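Local coordinates for protein glucokinase (Leishmania braziliensis MHOM/BR/75/M2904, PDB 6EDI) that probably phosphorylates D-glucose at the expense of ATP, as a dimeric sugar kinase of the actin-like ATPase superfamily, at residues 149-157 / 403-412. Sequence-based numbering, arbitrary orientation.
Sequences KGRSALLND and GCLGFGSQLS
Strand 152-156 and the 403-409 part of the C-terminal helix 399-409 run obliquely antiparallel, their axes 139° apart and 9.6 Å at closest approach, and Ala153, Leu155 and Phe407 meet between them. Within this chain the strand is an edge strand of a six-stranded mixed sheet in the actin-like ATPase fold, bonded through its backbone to strand 110-117; the last helix of the chain returns to this edge. No hydrogen bond joins the two segments; they meet by van der Waals packing, apolar at the strand and against the Arg151 guanidinium at the chain end. Phe407 is central to the apolar part: with CG anti to the backbone N (chi1 169°), its ring reaches across to the strand and sets CZ 3.5 Å from Ala153 CB. Leu155 comes in obliquely from farther along, CD2 lying 4.0 Å from Phe407 CD1, while its CD1 branch reaches 4.5 Å from Cys404 SG. Val224 of the second subunit packs on Ala153, Phe407 and Leu411, bringing this cluster to the dimer interface. Just before the strand, Arg151, bent at chi2 and chi3, brings its guanidinium obliquely across Leu411, with NH1 3.2 Å from Leu411 CB. Arg151 NH2 lies 3.7 Å from Ser412 C, which sits at the guanidinium edge, near its plane.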
ATOM      1  N   LYS A 149       9.974  24.147  -6.101  1.00 33.36           N
ATOM      2  CA  LYS A 149      10.947  23.103  -5.833  1.00 37.16           C
ATOM      3  C   LYS A 149      10.591  22.409  -4.533  1.00 34.83           C
ATOM      4  O   LYS A 149      10.295  23.072  -3.546  1.00 35.42           O
ATOM      5  CB  LYS A 149      12.352  23.717  -5.735  1.00 38.51           C
ATOM      6  CG  LYS A 149      13.406  22.772  -5.164  1.00 35.05           C
ATOM      7  CD  LYS A 149      14.749  23.473  -4.956  1.00 41.80           C
ATOM      8  CE  LYS A 149      15.728  22.598  -4.167  1.00 43.67           C
ATOM      9  NZ  LYS A 149      17.063  23.256  -3.978  1.00 44.97           N
ATOM     10  N   GLY A 150      10.582  21.078  -4.541  1.00 28.39           N
ATOM     11  CA  GLY A 150      10.341  20.316  -3.330  1.00 33.71           C
ATOM     12  C   GLY A 150       8.916  20.384  -2.810  1.00 33.93           C
ATOM     13  O   GLY A 150       8.620  19.912  -1.717  1.00 32.16           O
ATOM     14  N   ARG A 151       8.022  20.959  -3.606  1.00 32.57           N
ATOM     15  CA  ARG A 151       6.638  21.121  -3.190  1.00 31.24           C
ATOM     16  C   ARG A 151       5.698  20.776  -4.339  1.00 31.42           C
ATOM     17  O   ARG A 151       4.589  21.296  -4.413  1.00 29.23           O
ATOM     18  CB  ARG A 151       6.390  22.561  -2.732  1.00 29.21           C
ATOM     19  CG  ARG A 151       7.253  23.037  -1.552  1.00 33.41           C
ATOM     20  CD  ARG A 151       6.469  24.051  -0.724  1.00 36.26           C
ATOM     21  NE  ARG A 151       6.525  23.873   0.732  1.00 48.12           N
ATOM     22  CZ  ARG A 151       6.460  22.716   1.398  1.00 41.93           C
ATOM     23  NH1 ARG A 151       6.346  21.547   0.779  1.00 45.39           N
ATOM     24  NH2 ARG A 151       6.509  22.731   2.716  1.00 43.33           N
ATOM     25  N   SER A 152       6.145  19.891  -5.228  1.00 32.73           N
ATOM     26  CA  SER A 152       5.421  19.617  -6.463  1.00 26.64           C
ATOM     27  C   SER A 152       5.483  18.147  -6.890  1.00 24.98           C
ATOM     28  O   SER A 152       6.456  17.455  -6.621  1.00 29.09           O
ATOM     29  CB  SER A 152       5.952  20.510  -7.578  1.00 27.69           C
ATOM     30  OG  SER A 152       5.810  21.870  -7.225  1.00 29.65           O
ATOM     31  N   ALA A 153       4.445  17.674  -7.569  1.00 28.50           N
ATOM     32  CA  ALA A 153       4.420  16.271  -7.968  1.00 27.01           C
ATOM     33  C   ALA A 153       3.471  16.070  -9.116  1.00 27.85           C
ATOM     34  O   ALA A 153       2.480  16.801  -9.249  1.00 25.89           O
ATOM     35  CB  ALA A 153       3.987  15.392  -6.800  1.00 28.54           C
ATOM     36  N   LEU A 154       3.773  15.074  -9.939  1.00 30.01           N
ATOM     37  CA  LEU A 154       2.786  14.522 -10.841  1.00 30.18           C
ATOM     38  C   LEU A 154       1.998  13.494 -10.048  1.00 27.48           C
ATOM     39  O   LEU A 154       2.561  12.739  -9.263  1.00 27.83           O
ATOM     40  CB  LEU A 154       3.449  13.852 -12.047  1.00 29.61           C
ATOM     41  CG  LEU A 154       4.345  14.761 -12.874  1.00 35.36           C
ATOM     42  CD1 LEU A 154       5.039  13.983 -13.985  1.00 32.73           C
ATOM     43  CD2 LEU A 154       3.531  15.898 -13.433  1.00 34.48           C
ATOM     44  N   LEU A 155       0.689  13.485 -10.239  1.00 26.75           N
ATOM     45  CA  LEU A 155      -0.165  12.535  -9.557  1.00 28.64           C
ATOM     46  C   LEU A 155      -0.905  11.659 -10.562  1.00 27.96           C
ATOM     47  O   LEU A 155      -1.377  12.137 -11.613  1.00 30.12           O
ATOM     48  CB  LEU A 155      -1.179  13.273  -8.684  1.00 28.28           C
ATOM     49  CG  LEU A 155      -0.659  14.337  -7.711  1.00 27.20           C
ATOM     50  CD1 LEU A 155      -1.830  15.099  -7.102  1.00 28.87           C
ATOM     51  CD2 LEU A 155       0.223  13.738  -6.612  1.00 25.48           C
ATOM     52  N   ASN A 156      -1.007  10.377 -10.234  1.00 29.55           N
ATOM     53  CA  ASN A 156      -1.952   9.495 -10.913  1.00 30.52           C
ATOM     54  C   ASN A 156      -3.352  10.017 -10.686  1.00 30.45           C
ATOM     55  O   ASN A 156      -3.620  10.660  -9.671  1.00 28.50           O
ATOM     56  CB  ASN A 156      -1.857   8.066 -10.356  1.00 32.39           C
ATOM     57  CG  ASN A 156      -0.813   7.230 -11.069  1.00 39.38           C
ATOM     58  OD1 ASN A 156      -1.013   6.816 -12.221  1.00 43.00           O
ATOM     59  ND2 ASN A 156       0.307   6.968 -10.390  1.00 34.44           N
ATOM     60  N   ASP A 157      -4.240   9.753 -11.635  1.00 30.00           N
ATOM     61  CA  ASP A 157      -5.640  10.154 -11.542  1.00 33.22           C
ATOM     62  C   ASP A 157      -6.267   9.752 -10.185  1.00 27.51           C
ATOM     63  O   ASP A 157      -6.860  10.586  -9.483  1.00 23.65           O
ATOM     64  CB  ASP A 157      -6.405   9.600 -12.775  1.00 34.45           C
ATOM     65  CG  ASP A 157      -7.883   9.321 -12.505  1.00 38.98           C
ATOM     66  OD1 ASP A 157      -8.580  10.160 -11.894  1.00 43.20           O
ATOM     67  OD2 ASP A 157      -8.363   8.253 -12.943  1.00 43.71           O
ATOM     68  N   GLY A 403      -7.764  17.418  -5.336  1.00 24.44           N
ATOM     69  CA  GLY A 403      -6.673  16.584  -4.866  1.00 26.77           C
ATOM     70  C   GLY A 403      -5.321  17.233  -5.027  1.00 30.68           C
ATOM     71  O   GLY A 403      -4.375  16.929  -4.283  1.00 23.90           O
ATOM     72  N   CYS A 404      -5.222  18.132  -6.006  1.00 24.52           N
ATOM     73  CA  CYS A 404      -4.000  18.891  -6.156  1.00 23.59           C
ATOM     74  C   CYS A 404      -3.826  19.781  -4.922  1.00 27.99           C
ATOM     75  O   CYS A 404      -2.706  19.977  -4.453  1.00 26.86           O
ATOM     76  CB  CYS A 404      -4.006  19.699  -7.459  1.00 26.84           C
ATOM     77  SG  CYS A 404      -3.805  18.687  -8.962  1.00 26.88           S
ATOM     78  N   LEU A 405      -4.936  20.283  -4.374  1.00 26.59           N
ATOM     79  CA  LEU A 405      -4.880  21.006  -3.104  1.00 27.03           C
ATOM     80  C   LEU A 405      -4.554  20.054  -1.951  1.00 30.22           C
ATOM     81  O   LEU A 405      -3.733  20.367  -1.067  1.00 26.50           O
ATOM     82  CB  LEU A 405      -6.201  21.744  -2.829  1.00 26.96           C
ATOM     83  CG  LEU A 405      -6.327  22.553  -1.524  1.00 31.81           C
ATOM     84  CD1 LEU A 405      -7.137  23.829  -1.718  1.00 30.15           C
ATOM     85  CD2 LEU A 405      -6.951  21.722  -0.410  1.00 30.22           C
ATOM     86  N   GLY A 406      -5.211  18.894  -1.957  1.00 27.90           N
ATOM     87  CA  GLY A 406      -5.037  17.920  -0.899  1.00 26.64           C
ATOM     88  C   GLY A 406      -3.574  17.547  -0.771  1.00 25.65           C
ATOM     89  O   GLY A 406      -3.041  17.484   0.332  1.00 27.72           O
ATOM     90  N   PHE A 407      -2.929  17.330  -1.911  1.00 26.25           N
ATOM     91  CA  PHE A 407      -1.508  17.068  -1.964  1.00 27.72           C
ATOM     92  C   PHE A 407      -0.725  18.164  -1.251  1.00 28.79           C
ATOM     93  O   PHE A 407       0.041  17.888  -0.326  1.00 24.54           O
ATOM     94  CB  PHE A 407      -1.041  16.970  -3.407  1.00 28.87           C
ATOM     95  CG  PHE A 407       0.453  16.962  -3.548  1.00 27.33           C
ATOM     96  CD1 PHE A 407       1.174  15.787  -3.333  1.00 28.93           C
ATOM     97  CD2 PHE A 407       1.143  18.126  -3.863  1.00 26.29           C
ATOM     98  CE1 PHE A 407       2.556  15.768  -3.459  1.00 27.95           C
ATOM     99  CE2 PHE A 407       2.528  18.120  -3.987  1.00 27.40           C
ATOM    100  CZ  PHE A 407       3.233  16.941  -3.791  1.00 28.42           C
ATOM    101  N   GLY A 408      -0.927  19.401  -1.690  1.00 28.88           N
ATOM    102  CA  GLY A 408      -0.218  20.535  -1.124  1.00 33.73           C
ATOM    103  C   GLY A 408      -0.402  20.687   0.372  1.00 29.97           C
ATOM    104  O   GLY A 408       0.534  21.048   1.078  1.00 30.32           O
ATOM    105  N   SER A 409      -1.607  20.390   0.854  1.00 27.43           N
ATOM    106  CA  SER A 409      -1.958  20.595   2.253  1.00 28.30           C
ATOM    107  C   SER A 409      -1.215  19.618   3.178  1.00 32.29           C
ATOM    108  O   SER A 409      -1.055  19.877   4.372  1.00 32.57           O
ATOM    109  CB  SER A 409      -3.476  20.467   2.443  1.00 31.01           C
ATOM    110  OG  SER A 409      -3.890  19.110   2.378  1.00 34.76           O
ATOM    111  N   GLN A 410      -0.749  18.506   2.618  1.00 27.89           N
ATOM    112  CA  GLN A 410      -0.057  17.488   3.402  1.00 29.58           C
ATOM    113  C   GLN A 410       1.456  17.646   3.364  1.00 31.52           C
ATOM    114  O   GLN A 410       2.179  16.791   3.859  1.00 34.21           O
ATOM    115  CB  GLN A 410      -0.427  16.089   2.901  1.00 26.14           C
ATOM    116  CG  GLN A 410      -1.874  15.734   3.150  1.00 28.96           C
ATOM    117  CD  GLN A 410      -2.303  16.070   4.573  1.00 29.38           C
ATOM    118  OE1 GLN A 410      -1.813  15.482   5.548  1.00 30.06           O
ATOM    119  NE2 GLN A 410      -3.207  17.034   4.703  1.00 28.19           N
ATOM    120  N   LEU A 411       1.941  18.725   2.755  1.00 32.88           N
ATOM    121  CA  LEU A 411       3.388  18.907   2.612  1.00 33.44           C
ATOM    122  C   LEU A 411       4.072  19.266   3.935  1.00 37.84           C
ATOM    123  O   LEU A 411       3.601  20.141   4.660  1.00 35.70           O
ATOM    124  CB  LEU A 411       3.690  19.973   1.559  1.00 30.86           C
ATOM    125  CG  LEU A 411       3.365  19.608   0.113  1.00 31.78           C
ATOM    126  CD1 LEU A 411       3.498  20.852  -0.755  1.00 33.40           C
ATOM    127  CD2 LEU A 411       4.267  18.505  -0.400  1.00 31.23           C
ATOM    128  N   SER A 412       5.186  18.593   4.231  1.00 39.39           N
ATOM    129  CA  SER A 412       5.926  18.825   5.469  1.00 47.98           C
ATOM    130  C   SER A 412       6.628  20.170   5.426  1.00 48.12           C
ATOM    131  O   SER A 412       6.324  21.055   6.215  1.00 50.52           O
ATOM    132  CB  SER A 412       6.948  17.709   5.723  1.00 49.72           C
ATOM    133  OG  SER A 412       7.976  17.722   4.745  1.00 51.48           O
TER